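Local coordinates for protein multicopper oxidase (Arthrobacter sp. FB24, PDB 3GDC) that probably oxidises phenol-type substrates at its copper centres and passes the electrons to dioxygen, as a two-domain laccase-like multicopper oxidase, at residues F192-H202 / R259-F268; I63-E72 / K144-K155. One frame throughout, in Å; residues are numbered along the deposited sequence.

Contact 2, I63-E72 with K144-K155, lies in the N-terminal cupredoxin domain, and contact 1, F192-H202 with R259-F268, in the C-terminal one, so that one fold, used twice, carries different parts of a copper enzyme. Their centres lie 24 Å apart, with nearest atoms about 9 Å apart and no touch. Each has one end near copper. The side chain of F268 is about 8 Å from a copper ion, and the next residue, H269, is a copper ligand. K144 follows the copper ligand H141 by three residues; its side chain is about 8 Å from a bound copper ion. Contact 1 also borders a neighbouring subunit, where M267 packs on H134 of that chain.

Contact 1: F192-H202 / R259-F268; sequences FMDFPVKVKQH and RFPYPGKFMF
Q201 and H202 close one end of the second cupredoxin sandwich against the F260-P263 loop segment, whereas V197 and V199 face F268 and F260 in its core. Strands 197-200 and 264-269 flank strand 281-287 in one sheet, so side chains carry much of the contact. Along the F260-P263 backbone, Q201 CB lies 4.0 Å from F260 O, and Q201 CG comes within 3.5 Å of F260 O and 3.6 Å of P261 O. With CG anti to the backbone N (chi1 -169°) and an extended chain beyond, the amide comes alongside the P263 ring, its CD 3.8 Å and its OE1 3.9 Å from P263 CD. At the tip, NE2 donates to P261 O over 2.8 Å; the oxygen lies close to the amide plane, but NE2 sits 40° above the carbonyl plane. The backbone adds a bond from H202 N to F260 O, and a water joins K200 O to F260 N. Deeper in, V199 CG2 sits over one face of the F260 ring, 4.1 Å from its centroid, and F268 CZ reaches both V197 CG2 and F192 CB. At the exposed end, R259 NH1, in the carbonyl plane of H202, donates a hydrogen bond to H202 O over 2.9 Å.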
# COMPACT_ATOMS: atom_id res chain seq x y z
N PHE A 192 3.79 -22.01 -12.48
CA PHE A 192 2.34 -22.19 -12.60
C PHE A 192 1.79 -21.79 -13.98
O PHE A 192 0.59 -21.91 -14.23
CB PHE A 192 1.60 -21.51 -11.44
CG PHE A 192 1.95 -22.09 -10.09
CD1 PHE A 192 1.48 -23.35 -9.71
CD2 PHE A 192 2.78 -21.39 -9.21
CE1 PHE A 192 1.81 -23.91 -8.46
CE2 PHE A 192 3.12 -21.93 -7.95
CZ PHE A 192 2.63 -23.20 -7.58
N MET A 193 2.67 -21.35 -14.86
CA MET A 193 2.33 -21.22 -16.29
C MET A 193 2.31 -22.62 -16.90
O MET A 193 1.41 -22.96 -17.67
CB MET A 193 3.34 -20.35 -17.04
CG MET A 193 3.39 -18.89 -16.61
SD MET A 193 1.89 -17.98 -17.02
CE MET A 193 2.06 -17.83 -18.81
N ASP A 194 3.31 -23.42 -16.53
CA ASP A 194 3.47 -24.77 -17.08
C ASP A 194 2.65 -25.80 -16.34
O ASP A 194 2.24 -26.82 -16.93
CB ASP A 194 4.94 -25.18 -17.07
CG ASP A 194 5.77 -24.36 -18.02
OD1 ASP A 194 5.21 -23.91 -19.05
OD2 ASP A 194 6.98 -24.17 -17.76
N PHE A 195 2.43 -25.55 -15.05
CA PHE A 195 1.71 -26.45 -14.17
C PHE A 195 0.64 -25.66 -13.44
O PHE A 195 0.81 -25.31 -12.28
CB PHE A 195 2.68 -27.14 -13.20
CG PHE A 195 3.70 -27.98 -13.91
CD1 PHE A 195 3.38 -29.26 -14.34
CD2 PHE A 195 4.96 -27.46 -14.21
CE1 PHE A 195 4.30 -30.03 -15.03
CE2 PHE A 195 5.89 -28.23 -14.90
CZ PHE A 195 5.56 -29.51 -15.31
N PRO A 196 -0.46 -25.34 -14.15
CA PRO A 196 -1.49 -24.50 -13.54
C PRO A 196 -2.04 -25.07 -12.23
O PRO A 196 -2.05 -26.29 -12.03
CB PRO A 196 -2.59 -24.46 -14.60
CG PRO A 196 -1.88 -24.68 -15.89
CD PRO A 196 -0.82 -25.71 -15.54
N VAL A 197 -2.49 -24.18 -11.35
CA VAL A 197 -3.11 -24.58 -10.09
C VAL A 197 -4.49 -25.18 -10.36
O VAL A 197 -5.40 -24.49 -10.81
CB VAL A 197 -3.26 -23.38 -9.14
CG1 VAL A 197 -3.83 -23.82 -7.80
CG2 VAL A 197 -1.92 -22.68 -8.94
N LYS A 198 -4.65 -26.48 -10.08
CA LYS A 198 -5.92 -27.16 -10.36
C LYS A 198 -6.94 -26.97 -9.24
O LYS A 198 -6.69 -27.35 -8.08
CB LYS A 198 -5.70 -28.65 -10.65
CG LYS A 198 -4.84 -28.91 -11.88
CD LYS A 198 -4.73 -30.42 -12.18
CE LYS A 198 -3.99 -30.65 -13.50
NZ LYS A 198 -3.97 -32.10 -13.90
N VAL A 199 -8.08 -26.37 -9.58
CA VAL A 199 -9.19 -26.16 -8.63
C VAL A 199 -10.52 -26.59 -9.27
O VAL A 199 -10.60 -26.78 -10.48
CB VAL A 199 -9.29 -24.67 -8.17
CG1 VAL A 199 -8.02 -24.22 -7.41
CG2 VAL A 199 -9.59 -23.75 -9.36
N LYS A 200 -11.56 -26.74 -8.46
CA LYS A 200 -12.87 -27.17 -8.96
C LYS A 200 -13.87 -26.02 -9.00
O LYS A 200 -13.95 -25.24 -8.06
CB LYS A 200 -13.41 -28.31 -8.09
CG LYS A 200 -12.62 -29.60 -8.20
CD LYS A 200 -12.99 -30.58 -7.10
CE LYS A 200 -11.85 -31.57 -6.86
NZ LYS A 200 -12.17 -32.53 -5.77
N GLN A 201 -14.64 -25.94 -10.09
CA GLN A 201 -15.70 -24.94 -10.22
C GLN A 201 -16.60 -24.93 -8.99
O GLN A 201 -17.01 -25.99 -8.49
CB GLN A 201 -16.52 -25.23 -11.49
CG GLN A 201 -17.48 -24.14 -11.91
CD GLN A 201 -18.32 -24.54 -13.12
OE1 GLN A 201 -18.26 -25.69 -13.59
NE2 GLN A 201 -19.12 -23.61 -13.63
N HIS A 202 -16.87 -23.72 -8.48
CA HIS A 202 -17.81 -23.47 -7.37
C HIS A 202 -17.27 -23.77 -5.97
O HIS A 202 -17.87 -23.36 -4.98
CB HIS A 202 -19.17 -24.17 -7.58
CG HIS A 202 -19.86 -23.82 -8.87
ND1 HIS A 202 -20.17 -22.53 -9.21
CD2 HIS A 202 -20.29 -24.60 -9.89
CE1 HIS A 202 -20.76 -22.52 -10.40
NE2 HIS A 202 -20.84 -23.77 -10.83
N ARG A 259 -14.67 -18.60 -4.89
CA ARG A 259 -15.22 -19.74 -5.62
C ARG A 259 -15.19 -19.35 -7.10
O ARG A 259 -15.72 -18.31 -7.47
CB ARG A 259 -16.66 -20.02 -5.19
CG ARG A 259 -16.85 -20.24 -3.71
CD ARG A 259 -18.32 -20.39 -3.35
NE ARG A 259 -18.51 -20.68 -1.93
CZ ARG A 259 -18.56 -21.91 -1.41
NH1 ARG A 259 -18.45 -22.99 -2.18
NH2 ARG A 259 -18.74 -22.06 -0.09
N PHE A 260 -14.56 -20.18 -7.93
CA PHE A 260 -14.46 -19.91 -9.37
C PHE A 260 -15.77 -20.31 -10.06
O PHE A 260 -16.11 -21.50 -10.06
CB PHE A 260 -13.30 -20.69 -9.98
CG PHE A 260 -11.94 -20.20 -9.57
CD1 PHE A 260 -11.23 -19.33 -10.40
CD2 PHE A 260 -11.35 -20.62 -8.38
CE1 PHE A 260 -9.95 -18.88 -10.05
CE2 PHE A 260 -10.07 -20.18 -8.02
CZ PHE A 260 -9.38 -19.31 -8.85
N PRO A 261 -16.50 -19.34 -10.62
CA PRO A 261 -17.83 -19.64 -11.19
C PRO A 261 -17.79 -20.35 -12.55
O PRO A 261 -18.79 -20.96 -12.92
CB PRO A 261 -18.46 -18.25 -11.34
CG PRO A 261 -17.31 -17.34 -11.56
CD PRO A 261 -16.18 -17.90 -10.72
N TYR A 262 -16.66 -20.28 -13.25
CA TYR A 262 -16.57 -20.80 -14.62
C TYR A 262 -15.33 -21.68 -14.84
O TYR A 262 -14.26 -21.37 -14.31
CB TYR A 262 -16.57 -19.65 -15.64
CG TYR A 262 -17.84 -18.84 -15.64
CD1 TYR A 262 -19.06 -19.42 -16.01
CD2 TYR A 262 -17.85 -17.49 -15.26
CE1 TYR A 262 -20.23 -18.70 -16.01
CE2 TYR A 262 -19.03 -16.75 -15.26
CZ TYR A 262 -20.23 -17.37 -15.63
OH TYR A 262 -21.42 -16.68 -15.64
N PRO A 263 -15.46 -22.77 -15.61
CA PRO A 263 -14.31 -23.63 -15.89
C PRO A 263 -13.35 -22.94 -16.85
O PRO A 263 -13.74 -21.97 -17.51
CB PRO A 263 -14.93 -24.86 -16.54
CG PRO A 263 -16.18 -24.35 -17.18
CD PRO A 263 -16.69 -23.27 -16.28
N GLY A 264 -12.11 -23.43 -16.93
CA GLY A 264 -11.12 -22.89 -17.85
C GLY A 264 -9.87 -22.35 -17.19
O GLY A 264 -9.67 -22.53 -15.98
N LYS A 265 -9.02 -21.69 -17.98
CA LYS A 265 -7.75 -21.13 -17.52
C LYS A 265 -7.88 -19.65 -17.16
O LYS A 265 -8.34 -18.84 -17.97
CB LYS A 265 -6.69 -21.25 -18.60
CG LYS A 265 -5.86 -22.51 -18.58
CD LYS A 265 -4.67 -22.33 -19.50
CE LYS A 265 -3.77 -23.54 -19.52
NZ LYS A 265 -2.48 -23.21 -20.20
N PHE A 266 -7.47 -19.31 -15.94
CA PHE A 266 -7.51 -17.94 -15.45
C PHE A 266 -6.15 -17.52 -14.92
O PHE A 266 -5.64 -18.11 -13.96
CB PHE A 266 -8.60 -17.79 -14.38
CG PHE A 266 -9.98 -18.05 -14.91
CD1 PHE A 266 -10.71 -17.02 -15.49
CD2 PHE A 266 -10.52 -19.33 -14.88
CE1 PHE A 266 -11.99 -17.24 -16.00
CE2 PHE A 266 -11.81 -19.58 -15.40
CZ PHE A 266 -12.54 -18.53 -15.95
N MET A 267 -5.54 -16.54 -15.58
CA MET A 267 -4.22 -16.07 -15.18
C MET A 267 -4.24 -15.43 -13.79
O MET A 267 -5.23 -14.82 -13.37
CB MET A 267 -3.68 -15.07 -16.21
CG MET A 267 -2.19 -14.78 -16.09
SD MET A 267 -1.65 -13.68 -17.41
CE MET A 267 -1.42 -14.86 -18.73
N PHE A 268 -3.15 -15.61 -13.05
CA PHE A 268 -2.92 -14.85 -11.83
C PHE A 268 -1.47 -14.39 -11.81
O PHE A 268 -0.57 -15.11 -12.27
CB PHE A 268 -3.33 -15.61 -10.56
CG PHE A 268 -2.43 -16.75 -10.19
CD1 PHE A 268 -1.54 -16.64 -9.10
CD2 PHE A 268 -2.47 -17.95 -10.89
CE1 PHE A 268 -0.69 -17.70 -8.76
CE2 PHE A 268 -1.64 -19.01 -10.55
CZ PHE A 268 -0.75 -18.89 -9.48
O HOH W 1 -13.69 -22.67 -6.96

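Contact 2: I63-E72 / K144-K155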
# COMPACT_ATOMS: atom_id res chain seq x y z
N ILE A 63 12.93 -23.53 -0.78
CA ILE A 63 12.57 -22.12 -0.74
C ILE A 63 11.22 -21.98 -1.43
O ILE A 63 11.10 -22.35 -2.59
CB ILE A 63 13.60 -21.24 -1.52
CG1 ILE A 63 15.01 -21.38 -0.93
CG2 ILE A 63 13.17 -19.79 -1.49
CD1 ILE A 63 16.09 -20.66 -1.73
N PRO A 64 10.17 -21.50 -0.71
CA PRO A 64 10.16 -21.12 0.71
C PRO A 64 10.39 -22.34 1.60
O PRO A 64 10.23 -23.48 1.13
CB PRO A 64 8.72 -20.60 0.92
CG PRO A 64 7.91 -21.31 -0.17
CD PRO A 64 8.85 -21.30 -1.34
N GLY A 65 10.72 -22.08 2.86
CA GLY A 65 10.86 -23.12 3.88
C GLY A 65 9.54 -23.79 4.20
O GLY A 65 8.51 -23.48 3.59
N PRO A 66 9.55 -24.77 5.12
CA PRO A 66 8.33 -25.46 5.52
C PRO A 66 7.20 -24.50 5.87
O PRO A 66 7.43 -23.47 6.53
CB PRO A 66 8.76 -26.24 6.77
CG PRO A 66 10.22 -26.48 6.57
CD PRO A 66 10.75 -25.29 5.81
N THR A 67 5.99 -24.81 5.44
CA THR A 67 4.83 -24.07 5.89
C THR A 67 4.35 -24.73 7.18
O THR A 67 3.80 -25.83 7.15
CB THR A 67 3.71 -24.05 4.84
OG1 THR A 67 4.23 -23.50 3.62
CG2 THR A 67 2.55 -23.21 5.33
N LEU A 68 4.61 -24.07 8.31
CA LEU A 68 4.22 -24.63 9.61
C LEU A 68 2.74 -24.37 9.87
O LEU A 68 2.25 -23.26 9.62
CB LEU A 68 5.10 -24.05 10.74
CG LEU A 68 6.62 -24.06 10.53
CD1 LEU A 68 7.29 -23.46 11.75
CD2 LEU A 68 7.20 -25.44 10.22
N TRP A 69 2.03 -25.39 10.34
CA TRP A 69 0.60 -25.27 10.62
C TRP A 69 0.34 -25.67 12.08
O TRP A 69 0.82 -26.70 12.54
CB TRP A 69 -0.19 -26.19 9.68
CG TRP A 69 -1.68 -26.06 9.80
CD1 TRP A 69 -2.50 -25.28 9.02
CD2 TRP A 69 -2.53 -26.69 10.77
NE1 TRP A 69 -3.81 -25.41 9.44
CE2 TRP A 69 -3.85 -26.26 10.52
CE3 TRP A 69 -2.29 -27.58 11.83
CZ2 TRP A 69 -4.94 -26.69 11.29
CZ3 TRP A 69 -3.38 -28.01 12.60
CH2 TRP A 69 -4.68 -27.56 12.32
N ALA A 70 -0.41 -24.84 12.79
CA ALA A 70 -0.81 -25.15 14.17
C ALA A 70 -2.23 -24.70 14.42
O ALA A 70 -2.80 -23.94 13.64
CB ALA A 70 0.14 -24.50 15.14
N ARG A 71 -2.82 -25.18 15.51
CA ARG A 71 -4.10 -24.67 15.96
C ARG A 71 -3.90 -23.69 17.11
O ARG A 71 -3.04 -23.89 17.97
CB ARG A 71 -4.99 -25.83 16.39
CG ARG A 71 -6.46 -25.49 16.46
CD ARG A 71 -7.02 -26.19 17.66
NE ARG A 71 -8.35 -26.74 17.42
CZ ARG A 71 -8.97 -27.57 18.26
NH1 ARG A 71 -8.37 -27.94 19.38
NH2 ARG A 71 -10.17 -28.04 17.97
N GLU A 72 -4.71 -22.63 17.12
CA GLU A 72 -4.65 -21.58 18.12
C GLU A 72 -4.52 -22.19 19.53
O GLU A 72 -5.31 -23.05 19.91
CB GLU A 72 -5.90 -20.70 18.04
CG GLU A 72 -5.89 -19.51 18.97
CD GLU A 72 -7.21 -18.74 18.97
OE1 GLU A 72 -8.19 -19.16 18.31
OE2 GLU A 72 -7.26 -17.71 19.66
N LYS A 144 18.27 -14.58 0.48
CA LYS A 144 18.90 -15.84 0.07
C LYS A 144 18.01 -17.07 0.26
O LYS A 144 18.34 -18.15 -0.23
CB LYS A 144 20.28 -16.03 0.71
CG LYS A 144 21.31 -14.99 0.28
CD LYS A 144 22.20 -15.48 -0.83
CE LYS A 144 23.29 -16.39 -0.30
NZ LYS A 144 24.18 -16.87 -1.41
N GLY A 145 16.88 -16.92 0.95
CA GLY A 145 15.88 -17.97 0.95
C GLY A 145 15.33 -18.36 2.31
O GLY A 145 14.44 -19.21 2.39
N LEU A 146 15.84 -17.74 3.37
CA LEU A 146 15.46 -18.12 4.74
C LEU A 146 14.13 -17.51 5.20
O LEU A 146 14.10 -16.53 5.95
CB LEU A 146 16.60 -17.83 5.74
CG LEU A 146 17.88 -18.63 5.52
CD1 LEU A 146 18.98 -18.08 6.41
CD2 LEU A 146 17.68 -20.13 5.76
N TYR A 147 13.03 -18.11 4.74
CA TYR A 147 11.69 -17.69 5.15
C TYR A 147 10.69 -18.80 4.89
O TYR A 147 10.93 -19.68 4.06
CB TYR A 147 11.25 -16.43 4.39
CG TYR A 147 11.61 -16.48 2.91
CD1 TYR A 147 10.88 -17.27 2.03
CD2 TYR A 147 12.69 -15.75 2.41
CE1 TYR A 147 11.20 -17.33 0.65
CE2 TYR A 147 13.02 -15.80 1.05
CZ TYR A 147 12.26 -16.60 0.18
OH TYR A 147 12.58 -16.68 -1.16
N GLY A 148 9.57 -18.75 5.59
CA GLY A 148 8.47 -19.70 5.33
C GLY A 148 7.22 -19.19 5.99
O GLY A 148 7.25 -18.20 6.73
N GLY A 149 6.11 -19.87 5.70
CA GLY A 149 4.82 -19.52 6.24
C GLY A 149 4.60 -20.17 7.60
O GLY A 149 5.16 -21.24 7.90
N PHE A 150 3.74 -19.55 8.40
CA PHE A 150 3.39 -20.05 9.74
C PHE A 150 1.91 -19.76 9.92
O PHE A 150 1.52 -18.60 10.10
CB PHE A 150 4.27 -19.34 10.77
CG PHE A 150 3.84 -19.53 12.21
CD1 PHE A 150 3.36 -20.76 12.67
CD2 PHE A 150 3.94 -18.46 13.11
CE1 PHE A 150 2.98 -20.93 14.01
CE2 PHE A 150 3.57 -18.61 14.45
CZ PHE A 150 3.08 -19.86 14.90
N ILE A 151 1.09 -20.81 9.84
CA ILE A 151 -0.37 -20.69 9.80
C ILE A 151 -0.95 -21.18 11.13
O ILE A 151 -0.67 -22.29 11.54
CB ILE A 151 -0.97 -21.57 8.67
CG1 ILE A 151 -0.26 -21.30 7.33
CG2 ILE A 151 -2.50 -21.47 8.61
CD1 ILE A 151 -0.28 -19.86 6.85
N VAL A 152 -1.74 -20.33 11.78
CA VAL A 152 -2.39 -20.68 13.05
C VAL A 152 -3.91 -20.62 12.86
O VAL A 152 -4.48 -19.53 12.71
CB VAL A 152 -1.96 -19.75 14.20
CG1 VAL A 152 -2.69 -20.12 15.51
CG2 VAL A 152 -0.46 -19.78 14.41
N GLU A 153 -4.53 -21.79 12.83
CA GLU A 153 -5.97 -21.92 12.65
C GLU A 153 -6.73 -21.48 13.90
O GLU A 153 -6.40 -21.91 15.01
CB GLU A 153 -6.32 -23.38 12.31
CG GLU A 153 -7.76 -23.58 11.81
CD GLU A 153 -7.88 -23.38 10.30
OE1 GLU A 153 -8.14 -24.38 9.58
OE2 GLU A 153 -7.71 -22.24 9.82
N PRO A 154 -7.74 -20.61 13.74
CA PRO A 154 -8.59 -20.25 14.87
C PRO A 154 -9.27 -21.46 15.50
O PRO A 154 -9.69 -22.39 14.80
CB PRO A 154 -9.64 -19.31 14.26
CG PRO A 154 -9.55 -19.52 12.77
CD PRO A 154 -8.12 -19.87 12.52
N LYS A 155 -9.35 -21.45 16.83
CA LYS A 155 -10.07 -22.48 17.57
C LYS A 155 -11.54 -22.50 17.14
O LYS A 155 -12.12 -23.57 16.95
CB LYS A 155 -9.92 -22.22 19.08
CG LYS A 155 -10.58 -23.25 19.99
CD LYS A 155 -9.77 -24.53 20.12
CE LYS A 155 -10.45 -25.53 21.06
NZ LYS A 155 -11.66 -26.17 20.48
O HOH W 2 6.31 -21.66 3.58
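I63 and Y147 pack where the segments begin: I63 CG2 lies 3.2 Å from Y147 OH and against CZ, while I63 CD1 rests 3.8 Å from G145 CA. Y147 places CG between its backbone N and carbonyl carbon (chi1 43°), which sets one ring face over G145 O; P64 CB, after a cis peptide bond, touches Y147 CD1, and N170 bonds the hydroxyl. With an alanine at I63, the space beside G145 is likely to be left unfilled and the Y147 hydroxyl end to lose its aliphatic neighbour. G65 N bonds Y147 O, then one water bridges G65 O, T67 OG1 and G149 N, and direct bonds resume at L68. Here strands 67-71 and 147-153 run parallel in the first cupredoxin sandwich, bonded alternately by L68, I151, A70 and E153 amides. On one face W69, its CG anti to the backbone N (chi1 -175°), lays its indole along the neighbouring strand: CD1 meets I151 CG2 at 3.8 Å and CZ2 meets E153 CB at 3.7 Å. The E153 carboxylate forms a salt bridge with R158. On the other face, L68 CB approaches F150 CD1. Near the ends, K155 CD lies over the centre of the R71 guanidinium, though R71 NH2 and K155 NZ come within 3.5 Å unbonded, a probably unfavourable approach. Nearly straight at 174°, K155 N bonds the anti lone pair of E72 OE1 over 3.0 Å.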